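Local coordinates for protein endoglucanase, family GH5 (Zobellia galactanivorans, PDB 6GL2) that probably hydrolyses beta-linked glucans, mixed-linked glucan and other hemicelluloses among them, as an endo-acting glycoside hydrolase, at residues K87-A92 and A135-T140; E118-V123 and N174-V179; S228-Q233 and K249-A254; P305-N310 and F316-R321. All coordinates share one frame; numbering follows the deposited sequence.

Contact 1. Residues K87-A92 and A135-T140; sequences KVEAIA and ANRFKT
E89 and F138 mark the nearest approach of the two backbones, their CA atoms 8.0 Å apart, between consecutive outer helices of a (beta/alpha)8, or TIM, barrel. Segment 87-92 is helical throughout, while 135-140 holds the last turn of helix 117-137, which gives out at F138. The first torsion of F138 (chi1 -66°) keeps CG beside the backbone N and sends the ring toward the neighbouring helix, where F138 CZ lies 3.9 Å from V88 CG1 and F138 CE1 3.8 Å from E89 CB. The same ring touches I104, L145 and F147, so it packs against both the neighbouring helix and strands 101-105 and 145-148. E89 runs extended past the ring, and R137, its CG over one ring face and its chain bent at chi2 and chi3, meets it crosswise. R137 NH1 gives a salt-bridge bond of 2.9 Å to E89 OE1, nearly in line with the C-O bond but bent at the hydrogen (139°); with the carboxylate and guanidinium planes 53° apart, this is a one-point grip. R137 NH1 also pairs with D86, so a leucine here would probably leave two acidic groups of helix 82-96 without their positive mate. The other carboxylate oxygen, already bonded to Y141 OH, is reached by a water 2.7 Å from E89 OE2 that makes a weak second bond of 3.4 Å to R137 O.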
# COMPACT_ATOMS: atom_id res chain seq x y z
N LYS A 87 10.47 9.61 -13.14
CA LYS A 87 10.94 9.40 -11.76
C LYS A 87 10.37 8.15 -11.10
O LYS A 87 11.10 7.44 -10.41
CB LYS A 87 10.70 10.62 -10.91
CG LYS A 87 11.49 11.84 -11.34
CD LYS A 87 11.08 13.06 -10.55
CE LYS A 87 12.28 13.94 -10.30
NZ LYS A 87 12.08 15.01 -9.24
N VAL A 88 9.08 7.96 -11.25
CA VAL A 88 8.47 6.79 -10.72
C VAL A 88 9.13 5.55 -11.31
O VAL A 88 9.44 4.56 -10.62
CB VAL A 88 6.94 6.79 -10.92
CG1 VAL A 88 6.35 5.44 -10.49
CG2 VAL A 88 6.30 8.00 -10.28
N GLU A 89 9.26 5.56 -12.65
CA GLU A 89 9.83 4.40 -13.33
C GLU A 89 11.27 4.11 -12.87
O GLU A 89 11.64 2.96 -12.75
CB GLU A 89 9.69 4.64 -14.83
CG GLU A 89 10.21 3.49 -15.67
CD GLU A 89 9.79 3.55 -17.16
OE1 GLU A 89 9.62 4.66 -17.63
OE2 GLU A 89 9.91 2.47 -17.84
N ALA A 90 12.04 5.16 -12.72
CA ALA A 90 13.38 4.95 -12.29
C ALA A 90 13.46 4.21 -10.94
O ALA A 90 14.27 3.30 -10.79
CB ALA A 90 14.10 6.26 -12.20
N ILE A 91 12.65 4.65 -9.97
CA ILE A 91 12.68 4.00 -8.67
C ILE A 91 12.17 2.59 -8.74
O ILE A 91 12.68 1.64 -8.17
CB ILE A 91 11.94 4.82 -7.61
CG1 ILE A 91 12.51 6.20 -7.46
CG2 ILE A 91 11.83 4.07 -6.27
CD1 ILE A 91 11.65 7.18 -6.71
N ALA A 92 11.11 2.41 -9.53
CA ALA A 92 10.62 1.05 -9.74
C ALA A 92 11.71 0.10 -10.24
O ALA A 92 11.85 -1.05 -9.83
CB ALA A 92 9.43 1.04 -10.68
N ALA A 135 -0.97 2.90 -16.40
CA ALA A 135 -0.89 1.59 -16.89
C ALA A 135 -0.13 1.53 -18.22
O ALA A 135 0.65 0.61 -18.46
CB ALA A 135 -2.34 1.09 -17.09
N ASN A 136 -0.36 2.49 -19.13
CA ASN A 136 0.34 2.44 -20.42
C ASN A 136 1.83 2.70 -20.25
O ASN A 136 2.61 2.03 -20.93
CB ASN A 136 -0.32 3.39 -21.44
CG ASN A 136 -1.57 2.76 -22.10
OD1 ASN A 136 -1.56 1.54 -22.26
ND2 ASN A 136 -2.53 3.54 -22.50
N ARG A 137 2.25 3.53 -19.28
CA ARG A 137 3.66 3.70 -19.09
C ARG A 137 4.33 2.39 -18.74
O ARG A 137 5.44 2.13 -19.19
CB ARG A 137 3.95 4.77 -18.01
CG ARG A 137 5.39 4.80 -17.64
CD ARG A 137 6.32 5.23 -18.73
NE ARG A 137 6.31 6.65 -19.03
CZ ARG A 137 7.28 7.50 -18.81
NH1 ARG A 137 8.31 7.22 -18.06
NH2 ARG A 137 7.14 8.77 -19.23
N PHE A 138 3.67 1.60 -17.88
CA PHE A 138 4.23 0.42 -17.34
C PHE A 138 3.84 -0.91 -17.98
O PHE A 138 4.05 -1.99 -17.46
CB PHE A 138 3.97 0.38 -15.83
CG PHE A 138 4.70 1.49 -15.06
CD1 PHE A 138 6.06 1.33 -14.81
CD2 PHE A 138 4.10 2.65 -14.67
CE1 PHE A 138 6.78 2.33 -14.19
CE2 PHE A 138 4.84 3.69 -14.06
CZ PHE A 138 6.18 3.49 -13.81
N LYS A 139 3.17 -0.81 -19.11
CA LYS A 139 2.51 -1.96 -19.74
C LYS A 139 3.38 -3.11 -20.09
O LYS A 139 2.98 -4.26 -19.90
CB LYS A 139 1.76 -1.52 -20.98
CG LYS A 139 0.89 -2.61 -21.65
CD LYS A 139 -0.39 -2.04 -22.33
CE LYS A 139 -0.08 -1.10 -23.46
NZ LYS A 139 -1.28 -0.57 -24.16
N THR A 140 4.63 -2.87 -20.42
CA THR A 140 5.50 -3.98 -20.85
C THR A 140 6.20 -4.63 -19.71
O THR A 140 6.92 -5.64 -19.88
CB THR A 140 6.52 -3.55 -21.87
OG1 THR A 140 7.48 -2.64 -21.30
CG2 THR A 140 5.82 -3.03 -23.15
O HOH W 1 8.70 1.55 -20.04

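Contact 2. Residues E118-V123 and N174-V179; sequences EKADEV and NQYHQV
Over the middle of one face of the Y176 ring sits V123 CG1, 3.5 Å from the ring centroid, a clear CH-pi contact and the dense heart of this interface. One aromatic residue here spans the gap between segments 118-123 and 174-179, whose axes approach to 10.5 Å and run 8° from parallel. The V123 methyl is anti to its own backbone N (chi1 167°), which turns it down onto the ring while CG2 faces the phenol oxygen. A120 meets the same residue differently, at the ring edge: Y176 OH is 3.2 Å from A120 CA, and A120 CB is 4.0 Å from Y176 CE1. An alanine at this position lets the phenol come right up to the helix backbone. The hydroxyl, though buried, is satisfied by L114 O, just ahead of the helix. Toward solvent the packing thins out. The K119 side chain leads away from the interface, and Q175 turns its amide oxygen to K124 NZ rather than to anything in 118-123. Helices 117-137 and 167-186 follow successive barrel strands, and their side-by-side, parallel course is that of neighbouring outer helices in a TIM barrel.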
# COMPACT_ATOMS: atom_id res chain seq x y z
N GLU A 118 -22.09 13.22 -5.23
CA GLU A 118 -21.96 14.57 -5.80
C GLU A 118 -20.72 14.64 -6.69
O GLU A 118 -20.73 15.24 -7.76
CB GLU A 118 -21.87 15.68 -4.75
N LYS A 119 -19.58 14.09 -6.22
CA LYS A 119 -18.32 14.20 -6.95
C LYS A 119 -18.02 13.01 -7.79
O LYS A 119 -17.10 13.08 -8.60
CB LYS A 119 -17.20 14.34 -5.94
CG LYS A 119 -17.25 15.61 -5.10
CD LYS A 119 -16.69 16.84 -5.76
CE LYS A 119 -16.11 17.79 -4.69
NZ LYS A 119 -15.67 19.14 -5.17
N ALA A 120 -18.70 11.89 -7.59
CA ALA A 120 -18.35 10.63 -8.27
C ALA A 120 -18.18 10.69 -9.72
O ALA A 120 -17.28 10.07 -10.28
CB ALA A 120 -19.32 9.49 -7.89
N ASP A 121 -19.07 11.40 -10.41
CA ASP A 121 -19.02 11.34 -11.86
C ASP A 121 -17.70 12.00 -12.43
O ASP A 121 -17.00 11.47 -13.31
CB ASP A 121 -20.33 11.86 -12.53
CG ASP A 121 -21.70 11.28 -11.84
OD1 ASP A 121 -21.91 10.05 -11.47
OD2 ASP A 121 -22.59 12.16 -11.66
N GLU A 122 -17.31 13.11 -11.88
CA GLU A 122 -16.06 13.76 -12.24
C GLU A 122 -14.83 12.93 -11.79
O GLU A 122 -13.85 12.82 -12.51
CB GLU A 122 -16.00 15.17 -11.64
CG GLU A 122 -14.80 16.03 -11.87
N VAL A 123 -14.92 12.34 -10.61
CA VAL A 123 -13.80 11.52 -10.11
C VAL A 123 -13.59 10.36 -11.04
O VAL A 123 -12.47 10.04 -11.41
CB VAL A 123 -14.02 11.04 -8.67
CG1 VAL A 123 -13.01 9.94 -8.33
CG2 VAL A 123 -14.04 12.20 -7.70
N ASN A 174 -16.11 1.63 -4.11
CA ASN A 174 -16.21 0.54 -4.99
C ASN A 174 -16.30 1.00 -6.47
O ASN A 174 -15.71 0.30 -7.35
CB ASN A 174 -17.41 -0.36 -4.62
CG ASN A 174 -17.11 -1.32 -3.45
OD1 ASN A 174 -16.00 -1.87 -3.30
ND2 ASN A 174 -18.17 -1.57 -2.63
N GLN A 175 -17.05 2.05 -6.73
CA GLN A 175 -17.12 2.51 -8.11
C GLN A 175 -15.76 3.00 -8.64
O GLN A 175 -15.47 2.83 -9.83
CB GLN A 175 -18.12 3.63 -8.24
CG GLN A 175 -19.57 3.15 -8.05
CD GLN A 175 -20.54 4.23 -8.20
OE1 GLN A 175 -20.38 5.16 -8.93
NE2 GLN A 175 -21.61 4.15 -7.39
N TYR A 176 -15.00 3.63 -7.74
CA TYR A 176 -13.70 4.14 -8.18
C TYR A 176 -12.72 2.99 -8.44
O TYR A 176 -11.97 3.04 -9.43
CB TYR A 176 -13.16 4.99 -7.09
CG TYR A 176 -13.94 6.28 -6.83
CD1 TYR A 176 -14.97 6.64 -7.65
CD2 TYR A 176 -13.75 7.04 -5.72
CE1 TYR A 176 -15.72 7.78 -7.37
CE2 TYR A 176 -14.44 8.19 -5.41
CZ TYR A 176 -15.50 8.53 -6.25
OH TYR A 176 -16.25 9.71 -5.97
N HIS A 177 -12.80 1.93 -7.67
CA HIS A 177 -12.02 0.74 -7.99
C HIS A 177 -12.46 0.13 -9.30
O HIS A 177 -11.64 -0.42 -10.07
CB HIS A 177 -12.07 -0.29 -6.87
CG HIS A 177 -11.19 0.08 -5.68
ND1 HIS A 177 -9.82 0.38 -5.83
CD2 HIS A 177 -11.49 0.22 -4.36
CE1 HIS A 177 -9.33 0.53 -4.63
NE2 HIS A 177 -10.33 0.49 -3.72
N GLN A 178 -13.76 0.13 -9.54
CA GLN A 178 -14.30 -0.42 -10.81
C GLN A 178 -13.72 0.34 -12.00
O GLN A 178 -13.22 -0.35 -12.92
CB GLN A 178 -15.83 -0.38 -10.79
CG GLN A 178 -16.48 -0.92 -12.07
CD GLN A 178 -16.52 -2.38 -12.22
OE1 GLN A 178 -16.22 -2.91 -13.34
NE2 GLN A 178 -16.86 -3.08 -11.18
N VAL A 179 -13.76 1.65 -11.95
CA VAL A 179 -13.20 2.49 -13.02
C VAL A 179 -11.73 2.15 -13.21
O VAL A 179 -11.21 2.11 -14.33
CB VAL A 179 -13.35 3.99 -12.70
CG1 VAL A 179 -12.47 4.82 -13.61
CG2 VAL A 179 -14.81 4.38 -12.82

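Contact 3. Residues S228-Q233 and K249-A254; sequences SYFPYQ and KTALLA
F230 lies against A251 and L252, whose helix it meets with its ring turned obliquely. F230 CD1 is 3.7 Å from L252 CD1, and at the far end of the ring F230 CZ comes to 3.6 Å from A251 O while F230 CE1 is 4.0 Å from A251 CB. The contact is thus part methyl and part peptide. The F230 and L252 side chains lie alongside one another and point opposite ways: with CG anti to the backbone N (chi1 -165°) the ring reaches to the helix, and L252, also anti at chi1, passes its CD1 methyl back alongside F230 CB. An alanine in place of F230 would probably open a gap beside A251 and take away the ring that packs on L252 CD1. In the TIM-barrel plan, this joins the loop leaving strand 222-227 to helix 246-266 on the outside of the barrel. The loop has several further ties. Y229 centres an inverse gamma turn, a cis peptide leads into P231, and P231 is the N-cap residue of helix 232-237. F230 O accepts from H290 NE2, and S228 OG bonds to E255 on the helix. Further out, the A251 side chain is about 6 Å from that of D248, a magnesium-binding residue of this protein, with no ion on this chain in the model.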
# COMPACT_ATOMS: atom_id res chain seq x y z
N SER A 228 -3.46 -1.99 8.68
CA SER A 228 -3.87 -2.19 10.10
C SER A 228 -2.73 -1.92 11.05
O SER A 228 -1.87 -2.77 11.24
CB SER A 228 -4.36 -3.59 10.28
OG SER A 228 -4.96 -3.57 11.64
N TYR A 229 -2.70 -0.70 11.53
CA TYR A 229 -1.72 -0.28 12.49
C TYR A 229 -2.15 -0.71 13.93
O TYR A 229 -2.42 0.11 14.76
CB TYR A 229 -1.47 1.17 12.44
CG TYR A 229 -0.79 1.73 11.16
CD1 TYR A 229 -1.54 1.99 10.02
CD2 TYR A 229 0.57 1.92 11.10
CE1 TYR A 229 -0.93 2.53 8.92
CE2 TYR A 229 1.18 2.44 9.97
CZ TYR A 229 0.44 2.73 8.92
OH TYR A 229 1.12 3.30 7.83
N PHE A 230 -2.28 -2.00 14.09
CA PHE A 230 -2.94 -2.62 15.24
C PHE A 230 -1.88 -2.96 16.30
O PHE A 230 -0.93 -3.62 16.01
CB PHE A 230 -3.66 -3.90 14.83
CG PHE A 230 -4.63 -4.37 15.88
CD1 PHE A 230 -4.15 -4.98 17.04
CD2 PHE A 230 -5.95 -4.03 15.83
CE1 PHE A 230 -5.04 -5.33 18.07
CE2 PHE A 230 -6.83 -4.41 16.83
CZ PHE A 230 -6.36 -5.05 17.97
N PRO A 231 -2.08 -2.51 17.56
CA PRO A 231 -3.20 -1.70 18.05
C PRO A 231 -2.91 -0.22 17.97
O PRO A 231 -1.78 0.17 18.23
CB PRO A 231 -3.36 -2.16 19.52
CG PRO A 231 -1.93 -2.39 19.89
CD PRO A 231 -1.25 -2.97 18.66
N TYR A 232 -3.86 0.59 17.54
CA TYR A 232 -3.53 1.95 17.21
C TYR A 232 -3.01 2.79 18.38
O TYR A 232 -2.31 3.78 18.17
CB TYR A 232 -4.73 2.62 16.48
CG TYR A 232 -5.84 2.97 17.41
CD1 TYR A 232 -5.83 4.17 18.13
CD2 TYR A 232 -6.89 2.08 17.62
CE1 TYR A 232 -6.87 4.47 19.00
CE2 TYR A 232 -7.95 2.41 18.47
CZ TYR A 232 -7.91 3.59 19.16
OH TYR A 232 -8.95 3.93 20.04
N GLN A 233 -3.44 2.46 19.59
CA GLN A 233 -2.99 3.22 20.73
C GLN A 233 -1.45 3.16 20.92
O GLN A 233 -0.83 4.12 21.34
CB GLN A 233 -3.62 2.63 21.98
CG GLN A 233 -5.13 2.83 22.02
CD GLN A 233 -5.93 1.70 21.45
OE1 GLN A 233 -5.45 0.80 20.69
NE2 GLN A 233 -7.23 1.70 21.85
N LYS A 249 -1.43 -9.94 22.47
CA LYS A 249 -1.24 -10.94 21.48
C LYS A 249 -2.56 -11.45 20.96
O LYS A 249 -2.82 -11.52 19.75
CB LYS A 249 -0.35 -12.09 21.98
CG LYS A 249 1.09 -11.64 22.18
CD LYS A 249 1.95 -12.67 22.78
CE LYS A 249 3.25 -12.02 23.09
NZ LYS A 249 4.35 -13.03 23.23
N THR A 250 -3.44 -11.89 21.87
CA THR A 250 -4.79 -12.30 21.52
C THR A 250 -5.61 -11.26 20.68
O THR A 250 -6.26 -11.66 19.71
CB THR A 250 -5.58 -12.69 22.84
OG1 THR A 250 -4.88 -13.77 23.49
CG2 THR A 250 -7.01 -13.08 22.54
N ALA A 251 -5.57 -10.00 21.06
CA ALA A 251 -6.26 -8.97 20.34
C ALA A 251 -5.70 -8.81 18.91
O ALA A 251 -6.47 -8.69 17.98
CB ALA A 251 -6.24 -7.67 21.06
N LEU A 252 -4.39 -8.91 18.76
CA LEU A 252 -3.81 -8.80 17.40
C LEU A 252 -4.10 -10.00 16.53
O LEU A 252 -4.46 -9.90 15.37
CB LEU A 252 -2.31 -8.53 17.55
CG LEU A 252 -1.52 -8.38 16.28
CD1 LEU A 252 -2.12 -7.46 15.21
CD2 LEU A 252 -0.11 -8.01 16.61
N LEU A 253 -4.12 -11.19 17.13
CA LEU A 253 -4.42 -12.36 16.39
C LEU A 253 -5.94 -12.32 16.01
O LEU A 253 -6.32 -12.79 14.93
CB LEU A 253 -4.13 -13.66 17.16
CG LEU A 253 -2.69 -13.95 17.43
CD1 LEU A 253 -2.60 -15.35 18.04
CD2 LEU A 253 -1.89 -13.90 16.10
N ALA A 254 -6.80 -11.74 16.85
CA ALA A 254 -8.21 -11.66 16.53
C ALA A 254 -8.41 -10.75 15.33
O ALA A 254 -9.22 -10.98 14.47
CB ALA A 254 -9.04 -11.13 17.70

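Contact 4. Residues P305-N310 and F316-R321; sequences PIWWDN and FGIFNR
The chain leaving the last barrel strand, 304-307, loops back on itself so that the CA atoms of D309 and G317 come within 4.7 Å. W307 points its indole at this return pass: W307 NE1 donates to F316 O at 3.1 Å, in the planes of both ring and carbonyl, while I318 CD1 lies over the indole face in a CH-pi contact. W308 and F316 form an edge-to-face pair with planes at 70°, the edge of W308 directed at the F316 face and W308 CD1 3.7 Å from F316 CG. N310 OD1 accepts from F316 N, 3.3 Å away, the donor lying above the carbonyl plane, and N310 ND2 is held by E315. The D309 carboxylate, its CG anti to the backbone N (chi1 -175°), enters the bend of the loop. There D309 OD2 accepts from I318 N at 2.9 Å, above the carboxylate plane, and from F319 N at 3.2 Å on its syn lone pair. D309 OD1 accepts from G311 N and from a water at 2.6 Å that also joins F319 O and R321 NE. R321, whose NH2 is bonded to G28 O, completes a salt bridge through a weak hydrogen bond, R321 NH2 to D309 OD1 at 3.4 Å. A buried carboxylate surrounded by so many donors, with a guanidinium beside it, probably stays ionised and holds the loop's shape.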
# COMPACT_ATOMS: atom_id res chain seq x y z
N PRO A 305 3.21 -8.81 4.83
CA PRO A 305 3.30 -7.60 5.64
C PRO A 305 4.27 -6.58 5.01
O PRO A 305 5.45 -6.92 4.76
CB PRO A 305 3.93 -8.16 6.98
CG PRO A 305 4.74 -9.35 6.53
CD PRO A 305 4.20 -9.83 5.22
N ILE A 306 3.87 -5.32 4.97
CA ILE A 306 4.68 -4.22 4.39
C ILE A 306 4.77 -3.10 5.41
O ILE A 306 3.83 -2.35 5.59
CB ILE A 306 4.15 -3.78 3.02
CG1 ILE A 306 3.87 -4.94 2.07
CG2 ILE A 306 5.14 -2.78 2.45
CD1 ILE A 306 3.51 -4.54 0.65
N TRP A 307 5.93 -3.02 6.08
CA TRP A 307 6.14 -2.00 7.07
C TRP A 307 6.11 -0.59 6.51
O TRP A 307 6.70 -0.33 5.41
CB TRP A 307 7.53 -2.23 7.72
CG TRP A 307 7.96 -1.21 8.73
CD1 TRP A 307 8.58 0.02 8.52
CD2 TRP A 307 7.79 -1.27 10.17
NE1 TRP A 307 8.79 0.67 9.69
CE2 TRP A 307 8.28 -0.03 10.71
CE3 TRP A 307 7.21 -2.20 11.05
CZ2 TRP A 307 8.33 0.22 12.06
CZ3 TRP A 307 7.27 -1.93 12.41
CH2 TRP A 307 7.80 -0.75 12.89
N TRP A 308 5.41 0.38 7.13
CA TRP A 308 5.43 1.78 6.77
C TRP A 308 6.64 2.46 7.29
O TRP A 308 6.83 2.56 8.49
CB TRP A 308 4.13 2.52 7.28
CG TRP A 308 4.15 3.93 6.95
CD1 TRP A 308 4.28 4.99 7.78
CD2 TRP A 308 4.00 4.47 5.62
NE1 TRP A 308 4.31 6.14 7.07
CE2 TRP A 308 4.09 5.88 5.75
CE3 TRP A 308 3.78 3.93 4.38
CZ2 TRP A 308 4.03 6.72 4.65
CZ3 TRP A 308 3.67 4.77 3.28
CH2 TRP A 308 3.75 6.15 3.43
N ASP A 309 7.49 2.96 6.38
CA ASP A 309 8.73 3.68 6.77
C ASP A 309 8.67 5.06 6.17
O ASP A 309 8.57 5.18 4.94
CB ASP A 309 9.97 2.90 6.27
CG ASP A 309 11.27 3.51 6.72
OD1 ASP A 309 11.41 4.77 6.53
OD2 ASP A 309 12.21 2.84 7.23
N ASN A 310 8.58 6.12 6.96
CA ASN A 310 8.51 7.46 6.46
C ASN A 310 9.78 8.21 6.45
O ASN A 310 9.80 9.46 6.24
CB ASN A 310 7.37 8.26 7.14
CG ASN A 310 7.61 8.57 8.55
OD1 ASN A 310 8.61 8.18 9.14
ND2 ASN A 310 6.73 9.36 9.14
N PHE A 316 8.39 6.52 11.97
CA PHE A 316 8.35 5.20 11.43
C PHE A 316 9.62 4.74 10.71
O PHE A 316 9.70 3.61 10.19
CB PHE A 316 7.15 5.10 10.45
CG PHE A 316 5.80 5.08 11.13
CD1 PHE A 316 5.28 3.93 11.55
CD2 PHE A 316 5.13 6.26 11.36
CE1 PHE A 316 4.01 3.88 12.17
CE2 PHE A 316 3.91 6.23 12.03
CZ PHE A 316 3.39 5.02 12.43
N GLY A 317 10.60 5.64 10.64
CA GLY A 317 11.79 5.35 9.89
C GLY A 317 12.70 4.34 10.61
O GLY A 317 13.14 4.58 11.78
N ILE A 318 12.94 3.22 9.99
CA ILE A 318 13.87 2.22 10.46
C ILE A 318 15.15 2.12 9.64
O ILE A 318 16.18 1.65 10.14
CB ILE A 318 13.23 0.82 10.66
CG1 ILE A 318 12.72 0.26 9.34
CG2 ILE A 318 12.03 0.96 11.61
CD1 ILE A 318 12.24 -1.18 9.48
N PHE A 319 15.13 2.71 8.43
CA PHE A 319 16.31 2.83 7.54
C PHE A 319 16.70 4.30 7.45
O PHE A 319 15.84 5.14 7.31
CB PHE A 319 15.94 2.31 6.18
CG PHE A 319 17.05 2.41 5.14
CD1 PHE A 319 18.28 1.77 5.34
CD2 PHE A 319 16.92 3.19 4.04
CE1 PHE A 319 19.28 1.88 4.39
CE2 PHE A 319 17.96 3.29 3.11
CZ PHE A 319 19.14 2.65 3.27
N ASN A 320 18.02 4.59 7.55
CA ASN A 320 18.50 5.91 7.40
C ASN A 320 18.92 6.17 5.94
O ASN A 320 19.93 5.68 5.45
CB ASN A 320 19.70 6.17 8.32
CG ASN A 320 20.09 7.59 8.32
OD1 ASN A 320 20.11 8.29 7.34
ND2 ASN A 320 20.62 8.05 9.52
N ARG A 321 18.07 6.87 5.20
CA ARG A 321 18.32 7.14 3.77
C ARG A 321 19.52 8.04 3.53
O ARG A 321 20.07 7.94 2.40
CB ARG A 321 17.04 7.75 3.13
CG ARG A 321 15.86 6.84 3.25
CD ARG A 321 14.61 7.43 2.66
NE ARG A 321 13.45 6.70 3.14
CZ ARG A 321 12.17 7.02 2.85
NH1 ARG A 321 11.86 7.92 1.93
NH2 ARG A 321 11.20 6.40 3.50
O HOH W 2 13.79 5.27 5.51

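In the fold
Contacts 1 and 2 lie among the outer helices of the barrel, whereas contacts 3 and 4 involve loops at the C-terminal end of its strands. Contacts 1 and 2 share helix 117-137 but use opposite ends of it, so their centres lie 24 Å apart and their nearest atoms about 9 Å. Contacts 3 and 4 meet directly: Y229 OH packs 3.2 Å from W308 CB, and Y229 CE2 lies 3.9 Å from F316 CE1, linking the loops after strands 222-227 and 304-307 where TIM-barrel enzymes place their active sites. Contact 1 stands 35 Å from contact 3, centre to centre, across the chain's middle. Among the four, contact 3 lies nearest the magnesium site, unoccupied here, with the F230 side chain about 10 Å from that of D240.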